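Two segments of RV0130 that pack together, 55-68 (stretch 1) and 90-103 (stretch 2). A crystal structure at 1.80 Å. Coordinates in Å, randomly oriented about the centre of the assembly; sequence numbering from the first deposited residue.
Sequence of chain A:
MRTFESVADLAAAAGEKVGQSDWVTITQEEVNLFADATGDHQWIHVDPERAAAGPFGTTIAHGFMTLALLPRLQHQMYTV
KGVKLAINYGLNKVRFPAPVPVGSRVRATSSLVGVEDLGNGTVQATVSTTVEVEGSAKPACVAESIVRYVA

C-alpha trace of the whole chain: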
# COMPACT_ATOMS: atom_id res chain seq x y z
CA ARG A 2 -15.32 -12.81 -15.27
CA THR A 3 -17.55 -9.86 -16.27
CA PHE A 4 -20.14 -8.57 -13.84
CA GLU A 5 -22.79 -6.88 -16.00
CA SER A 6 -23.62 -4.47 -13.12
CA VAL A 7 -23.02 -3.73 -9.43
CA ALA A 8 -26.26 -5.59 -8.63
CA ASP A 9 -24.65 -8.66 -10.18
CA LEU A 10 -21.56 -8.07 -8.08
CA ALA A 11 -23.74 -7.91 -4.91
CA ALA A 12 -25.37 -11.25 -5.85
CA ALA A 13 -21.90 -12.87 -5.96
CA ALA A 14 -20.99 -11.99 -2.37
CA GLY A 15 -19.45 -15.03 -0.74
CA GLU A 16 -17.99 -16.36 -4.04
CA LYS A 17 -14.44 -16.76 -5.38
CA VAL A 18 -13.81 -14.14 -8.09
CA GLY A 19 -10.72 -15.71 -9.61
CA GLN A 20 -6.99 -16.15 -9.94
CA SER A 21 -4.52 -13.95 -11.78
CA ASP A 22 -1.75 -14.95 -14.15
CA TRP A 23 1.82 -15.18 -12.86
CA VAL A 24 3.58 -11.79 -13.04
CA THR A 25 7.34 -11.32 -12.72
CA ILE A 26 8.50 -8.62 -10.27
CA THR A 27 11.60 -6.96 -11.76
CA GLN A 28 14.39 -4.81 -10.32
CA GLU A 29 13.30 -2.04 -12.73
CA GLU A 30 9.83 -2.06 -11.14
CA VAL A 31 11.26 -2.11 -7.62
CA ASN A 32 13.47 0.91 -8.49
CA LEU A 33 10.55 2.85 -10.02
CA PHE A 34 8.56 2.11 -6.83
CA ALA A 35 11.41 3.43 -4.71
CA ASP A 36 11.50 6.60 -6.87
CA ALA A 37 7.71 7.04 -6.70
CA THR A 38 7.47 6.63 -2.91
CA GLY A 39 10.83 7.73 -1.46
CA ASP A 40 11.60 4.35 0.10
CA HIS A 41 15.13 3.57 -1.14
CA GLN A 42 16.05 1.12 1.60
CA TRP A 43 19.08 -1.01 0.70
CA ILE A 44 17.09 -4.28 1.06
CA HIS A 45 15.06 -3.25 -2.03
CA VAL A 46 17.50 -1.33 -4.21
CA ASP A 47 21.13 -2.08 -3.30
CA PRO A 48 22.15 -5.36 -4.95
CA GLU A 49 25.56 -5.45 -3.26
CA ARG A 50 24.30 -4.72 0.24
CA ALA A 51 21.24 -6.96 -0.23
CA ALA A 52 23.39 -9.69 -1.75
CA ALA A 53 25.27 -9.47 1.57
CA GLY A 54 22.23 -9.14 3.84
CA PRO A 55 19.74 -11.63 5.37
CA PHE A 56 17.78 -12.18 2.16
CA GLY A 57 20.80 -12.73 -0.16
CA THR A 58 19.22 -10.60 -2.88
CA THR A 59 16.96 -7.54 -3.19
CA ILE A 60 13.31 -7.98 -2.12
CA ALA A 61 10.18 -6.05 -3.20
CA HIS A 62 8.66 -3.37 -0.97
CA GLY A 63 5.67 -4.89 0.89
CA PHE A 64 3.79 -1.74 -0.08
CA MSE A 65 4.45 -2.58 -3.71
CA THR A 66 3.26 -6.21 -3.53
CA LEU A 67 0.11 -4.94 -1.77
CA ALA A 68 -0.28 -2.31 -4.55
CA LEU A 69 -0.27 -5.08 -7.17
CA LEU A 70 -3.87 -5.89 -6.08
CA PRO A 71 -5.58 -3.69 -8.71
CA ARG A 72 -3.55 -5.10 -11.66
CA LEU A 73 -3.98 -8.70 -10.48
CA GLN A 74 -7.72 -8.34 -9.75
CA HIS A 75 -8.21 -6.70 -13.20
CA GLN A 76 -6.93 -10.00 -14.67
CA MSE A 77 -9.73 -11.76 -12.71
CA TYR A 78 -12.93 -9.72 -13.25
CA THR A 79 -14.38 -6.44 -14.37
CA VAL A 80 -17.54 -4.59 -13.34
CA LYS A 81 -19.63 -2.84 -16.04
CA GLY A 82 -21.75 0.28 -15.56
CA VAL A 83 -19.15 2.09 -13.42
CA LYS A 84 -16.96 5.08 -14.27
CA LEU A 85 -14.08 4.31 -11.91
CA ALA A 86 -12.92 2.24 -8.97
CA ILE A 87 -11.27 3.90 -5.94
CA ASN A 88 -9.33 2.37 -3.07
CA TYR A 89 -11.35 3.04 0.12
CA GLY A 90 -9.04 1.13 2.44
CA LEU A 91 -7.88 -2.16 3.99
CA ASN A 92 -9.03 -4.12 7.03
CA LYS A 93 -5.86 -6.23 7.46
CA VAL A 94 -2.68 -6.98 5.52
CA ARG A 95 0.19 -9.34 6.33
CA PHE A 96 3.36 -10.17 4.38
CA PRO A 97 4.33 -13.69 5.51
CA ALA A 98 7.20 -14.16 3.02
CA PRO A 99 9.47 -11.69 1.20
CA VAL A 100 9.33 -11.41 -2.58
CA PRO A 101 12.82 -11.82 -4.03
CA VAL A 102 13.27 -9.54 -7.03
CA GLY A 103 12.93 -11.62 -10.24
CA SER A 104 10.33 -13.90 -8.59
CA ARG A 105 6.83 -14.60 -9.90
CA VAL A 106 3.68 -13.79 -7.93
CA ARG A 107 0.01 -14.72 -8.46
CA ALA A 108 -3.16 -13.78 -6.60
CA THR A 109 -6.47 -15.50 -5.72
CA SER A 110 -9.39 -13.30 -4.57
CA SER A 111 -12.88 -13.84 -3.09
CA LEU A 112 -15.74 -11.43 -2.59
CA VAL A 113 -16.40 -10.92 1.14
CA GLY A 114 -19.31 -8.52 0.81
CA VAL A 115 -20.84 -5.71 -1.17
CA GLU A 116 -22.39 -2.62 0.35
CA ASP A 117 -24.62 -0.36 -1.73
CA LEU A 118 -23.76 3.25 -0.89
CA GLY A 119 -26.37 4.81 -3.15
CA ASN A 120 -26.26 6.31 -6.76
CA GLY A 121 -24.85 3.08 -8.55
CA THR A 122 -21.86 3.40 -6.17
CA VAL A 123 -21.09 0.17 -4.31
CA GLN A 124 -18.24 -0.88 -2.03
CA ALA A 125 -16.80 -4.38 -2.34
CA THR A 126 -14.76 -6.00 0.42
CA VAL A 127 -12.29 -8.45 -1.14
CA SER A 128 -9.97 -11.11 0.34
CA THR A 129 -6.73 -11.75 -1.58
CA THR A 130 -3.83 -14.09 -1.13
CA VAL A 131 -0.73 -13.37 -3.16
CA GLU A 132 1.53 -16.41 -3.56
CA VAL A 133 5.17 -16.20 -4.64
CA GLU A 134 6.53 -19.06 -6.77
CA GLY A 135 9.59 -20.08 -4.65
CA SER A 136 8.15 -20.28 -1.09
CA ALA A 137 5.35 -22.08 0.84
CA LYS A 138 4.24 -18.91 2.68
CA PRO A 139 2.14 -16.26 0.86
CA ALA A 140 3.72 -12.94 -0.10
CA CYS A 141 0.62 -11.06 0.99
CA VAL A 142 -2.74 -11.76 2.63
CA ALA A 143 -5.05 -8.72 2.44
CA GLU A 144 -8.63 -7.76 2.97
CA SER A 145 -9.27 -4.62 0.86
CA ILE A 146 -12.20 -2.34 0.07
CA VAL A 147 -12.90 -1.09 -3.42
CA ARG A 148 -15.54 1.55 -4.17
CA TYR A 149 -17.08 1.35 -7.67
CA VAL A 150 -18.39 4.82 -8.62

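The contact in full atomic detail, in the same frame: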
# COMPACT_ATOMS: atom_id res chain seq x y z
N PRO A 55 20.48 -10.45 4.92
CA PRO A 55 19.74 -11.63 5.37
C PRO A 55 18.91 -12.33 4.28
O PRO A 55 18.62 -13.52 4.38
CB PRO A 55 18.81 -11.08 6.47
CG PRO A 55 19.39 -9.74 6.83
CD PRO A 55 20.00 -9.22 5.58
N PHE A 56 18.56 -11.60 3.24
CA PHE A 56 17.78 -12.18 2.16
C PHE A 56 18.60 -12.68 0.98
O PHE A 56 18.07 -13.39 0.11
CB PHE A 56 16.71 -11.18 1.70
CG PHE A 56 15.82 -10.69 2.82
CD1 PHE A 56 14.82 -11.52 3.33
CD2 PHE A 56 15.96 -9.41 3.33
CE1 PHE A 56 13.99 -11.07 4.37
CE2 PHE A 56 15.11 -8.94 4.37
CZ PHE A 56 14.13 -9.79 4.89
N GLY A 57 19.89 -12.32 0.93
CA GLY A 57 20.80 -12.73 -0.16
C GLY A 57 20.58 -12.08 -1.52
O GLY A 57 21.35 -12.28 -2.46
N THR A 58 19.53 -11.28 -1.64
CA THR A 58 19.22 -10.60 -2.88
C THR A 58 18.21 -9.52 -2.50
O THR A 58 17.71 -9.54 -1.37
CB THR A 58 18.60 -11.56 -3.94
OG1 THR A 58 18.46 -10.88 -5.20
CG2 THR A 58 17.22 -12.07 -3.47
N THR A 59 17.93 -8.62 -3.43
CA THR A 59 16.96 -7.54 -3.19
C THR A 59 15.57 -8.15 -3.09
O THR A 59 15.27 -9.14 -3.78
CB THR A 59 16.99 -6.45 -4.27
OG1 THR A 59 17.01 -7.02 -5.59
CG2 THR A 59 18.23 -5.53 -4.10
N ILE A 60 14.72 -7.56 -2.24
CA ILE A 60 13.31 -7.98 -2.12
C ILE A 60 12.38 -6.80 -2.45
O ILE A 60 12.78 -5.63 -2.31
CB ILE A 60 13.00 -8.60 -0.71
CG1 ILE A 60 13.16 -7.59 0.43
CG2 ILE A 60 13.84 -9.85 -0.43
CD1 ILE A 60 12.71 -8.11 1.78
N ALA A 61 11.16 -7.09 -2.91
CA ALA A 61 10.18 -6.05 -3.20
C ALA A 61 9.78 -5.31 -1.92
O ALA A 61 9.86 -5.84 -0.83
CB ALA A 61 8.93 -6.66 -3.86
N HIS A 62 9.31 -4.08 -2.07
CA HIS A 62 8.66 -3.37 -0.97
C HIS A 62 7.34 -4.09 -0.71
O HIS A 62 6.62 -4.40 -1.65
CB HIS A 62 8.30 -1.94 -1.39
CG HIS A 62 9.47 -1.10 -1.79
ND1 HIS A 62 10.11 -1.24 -3.01
CD2 HIS A 62 10.05 -0.03 -1.18
CE1 HIS A 62 11.07 -0.33 -3.10
NE2 HIS A 62 11.06 0.41 -2.00
N GLY A 63 7.02 -4.38 0.55
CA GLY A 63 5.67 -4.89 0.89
C GLY A 63 4.57 -3.98 0.37
O GLY A 63 3.50 -4.46 -0.09
N PHE A 64 4.82 -2.67 0.38
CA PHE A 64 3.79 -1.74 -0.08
C PHE A 64 3.59 -1.90 -1.57
O PHE A 64 2.52 -1.58 -2.08
CB PHE A 64 4.10 -0.29 0.28
CG PHE A 64 3.74 0.10 1.69
CD1 PHE A 64 2.43 -0.07 2.19
CD2 PHE A 64 4.70 0.66 2.53
CE1 PHE A 64 2.11 0.32 3.49
CE2 PHE A 64 4.38 1.08 3.84
CZ PHE A 64 3.10 0.89 4.33
N MSE A 65 4.62 -2.38 -2.28
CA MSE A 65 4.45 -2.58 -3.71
C MSE A 65 3.64 -3.84 -3.98
O MSE A 65 2.72 -3.80 -4.76
CB MSE A 65 5.78 -2.68 -4.45
CG MSE A 65 5.52 -2.89 -5.95
SE MSE A 65 7.14 -2.75 -7.01
CE MSE A 65 7.94 -3.56 -6.17
N THR A 66 4.00 -4.95 -3.34
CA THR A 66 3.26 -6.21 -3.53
C THR A 66 1.76 -5.99 -3.23
O THR A 66 0.87 -6.40 -3.99
CB THR A 66 3.85 -7.33 -2.65
OG1 THR A 66 5.24 -7.53 -3.02
CG2 THR A 66 3.13 -8.65 -2.87
N LEU A 67 1.49 -5.29 -2.13
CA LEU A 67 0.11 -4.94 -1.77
C LEU A 67 -0.54 -4.15 -2.91
O LEU A 67 -1.68 -4.42 -3.27
CB LEU A 67 0.07 -4.12 -0.46
CG LEU A 67 -1.32 -3.58 -0.06
CD1 LEU A 67 -2.29 -4.72 0.22
CD2 LEU A 67 -1.18 -2.67 1.16
N ALA A 68 0.19 -3.18 -3.46
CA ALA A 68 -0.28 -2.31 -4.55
C ALA A 68 -0.42 -3.02 -5.90
O ALA A 68 -0.93 -2.42 -6.86
CB ALA A 68 0.63 -1.07 -4.67
N GLY A 90 -9.90 1.47 1.32
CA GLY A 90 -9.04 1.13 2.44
C GLY A 90 -8.78 -0.36 2.55
O GLY A 90 -8.96 -1.09 1.60
N LEU A 91 -8.29 -0.77 3.73
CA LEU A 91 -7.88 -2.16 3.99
C LEU A 91 -8.33 -2.47 5.41
O LEU A 91 -8.30 -1.59 6.27
CB LEU A 91 -6.35 -2.27 3.94
CG LEU A 91 -5.75 -1.78 2.60
CD1 LEU A 91 -4.35 -1.31 2.80
CD2 LEU A 91 -5.86 -2.90 1.56
N ASN A 92 -8.71 -3.71 5.67
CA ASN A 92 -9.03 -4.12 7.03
C ASN A 92 -7.87 -4.84 7.71
O ASN A 92 -7.71 -4.75 8.92
CB ASN A 92 -10.28 -4.99 7.03
CG ASN A 92 -11.52 -4.18 6.64
OD1 ASN A 92 -11.58 -2.97 6.89
ND2 ASN A 92 -12.49 -4.84 6.02
N LYS A 93 -7.06 -5.53 6.92
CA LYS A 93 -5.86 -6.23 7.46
C LYS A 93 -4.96 -6.62 6.31
O LYS A 93 -5.45 -6.98 5.23
CB LYS A 93 -6.25 -7.49 8.22
CG LYS A 93 -5.13 -8.06 9.10
CD LYS A 93 -5.61 -9.29 9.85
CE LYS A 93 -4.42 -9.96 10.53
NZ LYS A 93 -4.85 -11.09 11.41
N VAL A 94 -3.65 -6.54 6.54
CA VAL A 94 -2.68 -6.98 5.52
C VAL A 94 -1.51 -7.60 6.28
O VAL A 94 -1.04 -7.02 7.26
CB VAL A 94 -2.11 -5.79 4.66
CG1 VAL A 94 -1.05 -6.33 3.71
CG2 VAL A 94 -3.26 -5.00 3.87
N ARG A 95 -1.01 -8.73 5.77
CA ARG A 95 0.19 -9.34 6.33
C ARG A 95 1.07 -9.75 5.16
O ARG A 95 0.59 -9.92 4.03
CB ARG A 95 -0.15 -10.53 7.24
CG ARG A 95 -0.92 -10.18 8.53
CD ARG A 95 -0.07 -9.39 9.49
NE ARG A 95 -0.69 -9.13 10.78
CZ ARG A 95 -1.38 -8.02 11.10
NH1 ARG A 95 -1.63 -7.07 10.20
NH2 ARG A 95 -1.84 -7.90 12.32
N PHE A 96 2.39 -9.83 5.41
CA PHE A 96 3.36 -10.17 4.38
C PHE A 96 4.20 -11.34 4.88
O PHE A 96 5.37 -11.14 5.30
CB PHE A 96 4.28 -8.97 4.08
CG PHE A 96 3.56 -7.74 3.58
CD1 PHE A 96 3.02 -7.71 2.30
CD2 PHE A 96 3.40 -6.63 4.41
CE1 PHE A 96 2.36 -6.57 1.83
CE2 PHE A 96 2.74 -5.48 3.94
CZ PHE A 96 2.21 -5.45 2.67
N PRO A 97 3.62 -12.55 4.88
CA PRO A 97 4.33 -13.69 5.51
C PRO A 97 5.73 -14.00 4.97
O PRO A 97 6.63 -14.35 5.75
CB PRO A 97 3.37 -14.86 5.28
CG PRO A 97 1.97 -14.16 5.27
CD PRO A 97 2.27 -12.94 4.42
N ALA A 98 5.92 -13.85 3.67
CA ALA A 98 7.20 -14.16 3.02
C ALA A 98 7.64 -13.00 2.13
O ALA A 98 6.83 -12.42 1.42
CB ALA A 98 7.07 -15.40 2.18
N PRO A 99 8.95 -12.69 2.13
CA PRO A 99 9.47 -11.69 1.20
C PRO A 99 9.35 -12.11 -0.27
O PRO A 99 9.20 -13.30 -0.59
CB PRO A 99 10.96 -11.55 1.60
CG PRO A 99 11.04 -12.10 2.98
CD PRO A 99 10.01 -13.22 3.02
N VAL A 100 9.39 -11.14 -1.17
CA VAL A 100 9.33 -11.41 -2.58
C VAL A 100 10.72 -11.09 -3.12
O VAL A 100 11.05 -9.91 -3.29
CB VAL A 100 8.26 -10.53 -3.27
CG1 VAL A 100 8.21 -10.80 -4.78
CG2 VAL A 100 6.87 -10.77 -2.63
N PRO A 101 11.54 -12.13 -3.37
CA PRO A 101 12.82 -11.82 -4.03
C PRO A 101 12.56 -11.15 -5.36
O PRO A 101 11.64 -11.55 -6.08
CB PRO A 101 13.44 -13.21 -4.23
CG PRO A 101 12.84 -14.04 -3.15
CD PRO A 101 11.42 -13.57 -3.07
N VAL A 102 13.35 -10.14 -5.71
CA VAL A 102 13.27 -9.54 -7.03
C VAL A 102 13.55 -10.64 -8.07
O VAL A 102 14.34 -11.53 -7.81
CB VAL A 102 14.27 -8.36 -7.18
CG1 VAL A 102 14.27 -7.87 -8.61
CG2 VAL A 102 13.89 -7.21 -6.25
N GLY A 103 12.87 -10.57 -9.21
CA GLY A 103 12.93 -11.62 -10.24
C GLY A 103 11.93 -12.75 -10.07
O GLY A 103 11.74 -13.54 -11.00
O HOH W 1 9.33 -8.51 0.04

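The most unusual feature of this contact is a beta bridge one residue pair long, whose central partner on one side is a proline. Ile60 and Pro101 lie with their CA atoms 4.3 Å apart, yet neither contributes a hydrogen bond to the other; the neighbours do the bonding. Val102 N donates to Thr59 O at 2.9 Å in an almost perfectly straight line, and Ala61 N donates to Val100 O at 2.8 Å. Because the bridge takes its donors from the flanking residues, a proline, which has no amide hydrogen to give, costs nothing at the centre. Val100 O also receives a CA-H...O contact from Ile60 CA at 3.2 Å.

A water extends the pattern where the backbones no longer meet directly: it donates to Ala61 O and accepts from Val100 N, both at 2.9 Å, so these two buried residues keep their polar backbone atoms satisfied.

Side chains pack beside this polar seam. Ala61 CB sits 4.0 Å from Val100 CB, while Val100 CG2 reaches to 3.6 Å from Thr66 OG1 on the helix. Val102 points toward the other stretch, its CG2 3.2 Å from Thr59 OG1, a hydroxyl whose hydrogen bonding is met elsewhere in the structure. At the more open margin, Pro99 offers a rigid apolar surface to two partners: its CG lies 3.4 Å from Phe56 CE1, and its CB 3.9 Å from Ile60 CD1.

The helix that follows His62, its N-cap, packs by a different rule. Gly63 lays its CA over one face of the Phe96 ring, 4.0 Å from the ring centroid and 16° off the normal, a CH-pi contact. A CB here would point at the ring and come to 3.2 Å from Phe96 CE2, so the absence of a side chain is what lets the aromatic lie so close to the helix start. One turn on, Leu67 CB meets the edge of the same ring, 4.0 Å from Phe96 CZ.

Leu67 then carries the contact into the strands. With chi1 t and chi2 p, it sets CD1 3.8 Å from Val94 CG2 and CD2 3.8 Å from Leu91 CD1, its two methyls each meeting a branched aliphatic side chain. Of all the residues it has the most area covered by the opposite stretch, 78 Å² of the 645 Å² buried in total. Two backbone hydrogen bonds set the register at one end, and apolar side chains, with the bare Gly63 CA on the Phe96 ring, seat the helix at the other.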